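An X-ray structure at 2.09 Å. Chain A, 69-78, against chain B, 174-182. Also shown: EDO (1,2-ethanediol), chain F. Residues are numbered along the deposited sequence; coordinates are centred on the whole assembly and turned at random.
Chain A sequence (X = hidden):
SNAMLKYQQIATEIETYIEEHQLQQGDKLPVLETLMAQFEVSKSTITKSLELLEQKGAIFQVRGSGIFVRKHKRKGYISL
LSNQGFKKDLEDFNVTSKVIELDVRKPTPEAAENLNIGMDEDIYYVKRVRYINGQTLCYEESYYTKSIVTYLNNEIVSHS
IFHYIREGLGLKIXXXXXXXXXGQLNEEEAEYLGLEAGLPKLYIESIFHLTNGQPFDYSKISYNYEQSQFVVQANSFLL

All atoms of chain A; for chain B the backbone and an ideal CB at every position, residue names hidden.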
# COMPACT_ATOMS: atom_id res chain seq x y z
N VAL A 69 3.82 17.02 -11.20
CA VAL A 69 2.68 16.14 -11.17
C VAL A 69 3.14 14.69 -11.27
O VAL A 69 4.14 14.38 -11.96
CB VAL A 69 1.51 16.54 -12.14
CG1 VAL A 69 1.89 17.70 -13.05
CG2 VAL A 69 0.93 15.35 -12.92
N ARG A 70 2.43 13.85 -10.55
CA ARG A 70 2.69 12.43 -10.53
C ARG A 70 1.45 11.73 -11.01
O ARG A 70 0.37 11.97 -10.52
CB ARG A 70 3.11 11.97 -9.14
CG ARG A 70 2.91 10.50 -8.94
CD ARG A 70 4.10 9.79 -8.41
NE ARG A 70 4.08 9.59 -6.97
CZ ARG A 70 4.14 8.43 -6.32
NH1 ARG A 70 4.23 7.27 -6.92
NH2 ARG A 70 4.17 8.47 -5.01
N LYS A 71 1.62 10.89 -12.04
CA LYS A 71 0.52 10.21 -12.69
C LYS A 71 1.06 9.01 -13.47
O LYS A 71 1.83 9.18 -14.42
CB LYS A 71 -0.22 11.17 -13.65
CG LYS A 71 -1.65 10.80 -14.01
CD LYS A 71 -1.86 11.09 -15.47
CE LYS A 71 -3.11 11.88 -15.72
NZ LYS A 71 -4.25 10.98 -16.12
N HIS A 72 0.68 7.80 -13.06
CA HIS A 72 1.05 6.62 -13.85
C HIS A 72 0.22 6.58 -15.13
O HIS A 72 -0.88 7.16 -15.20
CB HIS A 72 0.88 5.32 -13.05
CG HIS A 72 -0.53 5.00 -12.73
ND1 HIS A 72 -1.13 5.39 -11.54
CD2 HIS A 72 -1.49 4.38 -13.45
CE1 HIS A 72 -2.40 5.02 -11.55
NE2 HIS A 72 -2.64 4.39 -12.69
N LYS A 73 0.72 5.88 -16.13
CA LYS A 73 0.14 5.96 -17.47
C LYS A 73 -0.80 4.82 -17.86
O LYS A 73 -1.17 4.72 -19.03
CB LYS A 73 1.25 6.08 -18.51
CG LYS A 73 2.65 6.33 -17.91
CD LYS A 73 3.45 5.03 -17.67
CE LYS A 73 4.93 5.24 -18.06
NZ LYS A 73 5.10 5.97 -19.37
N ARG A 74 -1.17 3.96 -16.89
CA ARG A 74 -2.04 2.79 -17.19
C ARG A 74 -3.52 3.06 -16.97
O ARG A 74 -3.87 3.89 -16.15
CB ARG A 74 -1.63 1.58 -16.34
CG ARG A 74 -0.15 1.32 -16.34
CD ARG A 74 0.11 -0.13 -15.96
NE ARG A 74 1.50 -0.49 -16.14
CZ ARG A 74 1.95 -1.73 -16.04
NH1 ARG A 74 1.11 -2.71 -15.75
NH2 ARG A 74 3.24 -1.97 -16.23
N LYS A 75 -4.39 2.34 -17.69
CA LYS A 75 -5.84 2.45 -17.52
C LYS A 75 -6.37 1.16 -16.93
O LYS A 75 -5.72 0.13 -17.05
CB LYS A 75 -6.57 2.66 -18.87
CG LYS A 75 -5.89 3.57 -19.87
CD LYS A 75 -5.82 5.01 -19.39
CE LYS A 75 -5.54 5.96 -20.55
NZ LYS A 75 -4.28 5.63 -21.28
N GLY A 76 -7.58 1.22 -16.37
CA GLY A 76 -8.34 0.02 -15.93
C GLY A 76 -7.97 -0.54 -14.56
O GLY A 76 -8.31 -1.69 -14.22
N TYR A 77 -7.23 0.24 -13.78
CA TYR A 77 -6.75 -0.24 -12.48
C TYR A 77 -7.53 0.41 -11.35
O TYR A 77 -7.79 1.61 -11.40
CB TYR A 77 -5.25 0.03 -12.30
CG TYR A 77 -4.35 -0.86 -13.12
CD1 TYR A 77 -3.89 -2.06 -12.59
CD2 TYR A 77 -3.95 -0.51 -14.41
CE1 TYR A 77 -3.07 -2.88 -13.31
CE2 TYR A 77 -3.09 -1.34 -15.15
CZ TYR A 77 -2.67 -2.52 -14.57
OH TYR A 77 -1.88 -3.40 -15.24
N ILE A 78 -7.89 -0.39 -10.35
CA ILE A 78 -8.66 0.07 -9.20
C ILE A 78 -7.60 0.47 -8.17
O ILE A 78 -6.67 -0.28 -7.95
CB ILE A 78 -9.52 -1.09 -8.64
CG1 ILE A 78 -10.69 -1.40 -9.59
CG2 ILE A 78 -10.06 -0.80 -7.23
CD1 ILE A 78 -11.21 -2.82 -9.41
N UNK B 174 13.34 6.80 -4.86
CA UNK B 174 12.17 7.58 -4.49
C UNK B 174 10.91 6.74 -4.65
O UNK B 174 10.87 5.58 -4.22
CB UNK B 174 12.08 8.85 -5.33
N UNK B 175 9.89 7.32 -5.29
CA UNK B 175 8.58 6.70 -5.32
C UNK B 175 8.53 5.51 -6.28
O UNK B 175 9.39 5.37 -7.17
CB UNK B 175 7.52 7.74 -5.71
N UNK B 176 7.53 4.66 -6.08
CA UNK B 176 7.28 3.52 -6.94
C UNK B 176 5.77 3.34 -7.16
O UNK B 176 4.95 3.64 -6.30
CB UNK B 176 7.89 2.25 -6.34
N UNK B 177 5.44 2.79 -8.32
CA UNK B 177 4.10 2.35 -8.66
C UNK B 177 4.02 0.82 -8.75
O UNK B 177 4.83 0.22 -9.45
CB UNK B 177 3.66 2.98 -9.98
N UNK B 178 3.04 0.20 -8.08
CA UNK B 178 2.82 -1.26 -8.20
C UNK B 178 1.47 -1.55 -8.80
O UNK B 178 0.47 -0.91 -8.40
CB UNK B 178 2.93 -1.95 -6.84
N UNK B 179 1.46 -2.45 -9.80
CA UNK B 179 0.30 -2.95 -10.51
C UNK B 179 0.14 -4.44 -10.18
O UNK B 179 1.08 -5.23 -10.37
CB UNK B 179 0.44 -2.72 -12.02
N UNK B 180 -1.00 -4.78 -9.59
CA UNK B 180 -1.29 -6.12 -9.05
C UNK B 180 -2.35 -6.83 -9.85
O UNK B 180 -3.39 -6.26 -10.16
CB UNK B 180 -1.73 -6.03 -7.59
N UNK B 181 -2.08 -8.09 -10.19
CA UNK B 181 -2.95 -8.93 -11.00
C UNK B 181 -3.02 -10.28 -10.30
O UNK B 181 -2.05 -10.71 -9.69
CB UNK B 181 -2.44 -9.06 -12.44
N UNK B 182 -4.18 -10.91 -10.34
CA UNK B 182 -4.31 -12.31 -9.92
C UNK B 182 -4.59 -13.18 -11.11
O UNK B 182 -5.43 -12.84 -11.94
CB UNK B 182 -5.42 -12.48 -8.88
C1 EDO F . 2.49 9.80 -17.75
O1 EDO F . 1.36 10.48 -17.18
C2 EDO F . 2.44 9.78 -19.27
O2 EDO F . 3.03 8.58 -19.79

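Chain B runs through 174-182 as a strand, so side chains should alternate, and the odd positions from 175 are the ones to test against chain A.

Position 174 has no chain A atom within 5.5 Å of its ideal CB. Its phi/psi of -113/-133 is unusual for a residue with a CB, which makes glycine a reasonable candidate; it is B:Gly174.

At 175 the CB points toward chain A, and the ideal CB lies 3.5 Å from A:Arg70 NH2. The long arginine side chain passes beside this site, offering methylenes and a flat cation, so an aromatic, a large aliphatic or an acid would suit. The residue is B:Phe175, chi1 p. A:Arg70 CD sits 3.9 Å from the centroid of the B:Phe175 ring, 27° off its normal, a CH-pi contact, and B:Phe175 CD1 lies over a face of the guanidinium.

Position 176 points away, with nothing of chain A near its ideal CB; the contact sets little preference. It is B:Ser176.

Position 177 turns back toward chain A. Its ideal CB is 4.8 Å from A:His72 CB and 5.3 Å from A:Arg70 NH1, room for a short acceptor facing a cation: aspartate, asparagine, perhaps glutamate. B:Asp177 makes a salt bridge, A:Arg70 NH1 to B:Asp177 OD1 at 3.0 Å, with the oxygen near the guanidinium plane, where the N-H groups point.

Position 178 is out of reach and undetermined from this side; it is B:Leu178.

At 179 the CB points toward chain A, its ideal CB 3.7 Å from A:Tyr77 CE1 and 3.8 Å from A:Arg74 NH1. With A:His72 also nearby, the setting favours a large flat ring, though leucine or methionine could fill part of it. B:Phe179 has 112 Å² covered, the largest area here. The A:Arg74 guanidinium lies flat on its ring (centres 4.1 Å apart, planes at 4°), and A:Arg74 CD is 3.5 Å from the ring centroid. The ring turns its edge toward the faces of A:His72 and A:Tyr77, with centroids 5.3 and 5.0 Å apart.

Position 180 points away, leaving the choice open; it is B:Leu180.

At 181 the CB points sideways, with no chain A atom within 5.5 Å. A longer polar side chain could still reach the A:Tyr77 hydroxyl: histidine, glutamine or glutamate. B:His181, chi1 m, does so, with A:Tyr77 OH and B:His181 NE2 hydrogen-bonded at 2.7 Å. A:Tyr77 OH also accepts a hydrogen bond from A:Arg74 NH1 at 3.1 Å.

Position 182 is out of reach; it is B:Val182.

Chain B (174-182) GFSDLFLHV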
# COMPACT_ATOMS: atom_id res chain seq x y z
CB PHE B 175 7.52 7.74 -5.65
CG PHE B 175 7.72 8.42 -6.99
CD1 PHE B 175 7.10 7.93 -8.13
CD2 PHE B 175 8.48 9.59 -7.09
CE1 PHE B 175 7.26 8.57 -9.37
CE2 PHE B 175 8.65 10.24 -8.34
CZ PHE B 175 8.06 9.72 -9.47
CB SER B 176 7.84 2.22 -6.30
OG SER B 176 7.40 2.16 -4.96
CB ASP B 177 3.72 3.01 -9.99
CG ASP B 177 3.80 4.56 -9.91
OD1 ASP B 177 3.41 5.15 -8.87
OD2 ASP B 177 4.31 5.17 -10.87
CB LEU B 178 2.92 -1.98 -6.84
CG LEU B 178 4.28 -2.28 -6.19
CD1 LEU B 178 5.11 -0.96 -6.00
CD2 LEU B 178 4.16 -3.04 -4.85
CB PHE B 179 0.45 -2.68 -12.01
CG PHE B 179 0.68 -1.20 -12.32
CD1 PHE B 179 -0.38 -0.32 -12.31
CD2 PHE B 179 1.97 -0.70 -12.52
CE1 PHE B 179 -0.19 1.06 -12.55
CE2 PHE B 179 2.20 0.65 -12.73
CZ PHE B 179 1.11 1.54 -12.77
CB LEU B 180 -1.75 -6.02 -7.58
CG LEU B 180 -0.73 -5.79 -6.46
CD1 LEU B 180 -0.15 -4.39 -6.41
CD2 LEU B 180 -1.40 -6.07 -5.15
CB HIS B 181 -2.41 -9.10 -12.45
CG HIS B 181 -1.98 -7.81 -13.11
ND1 HIS B 181 -0.70 -7.31 -13.00
CD2 HIS B 181 -2.65 -6.94 -13.91
CE1 HIS B 181 -0.60 -6.18 -13.68
NE2 HIS B 181 -1.77 -5.92 -14.23
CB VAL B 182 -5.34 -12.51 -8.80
CG1 VAL B 182 -5.61 -14.00 -8.57
CG2 VAL B 182 -4.80 -11.89 -7.50
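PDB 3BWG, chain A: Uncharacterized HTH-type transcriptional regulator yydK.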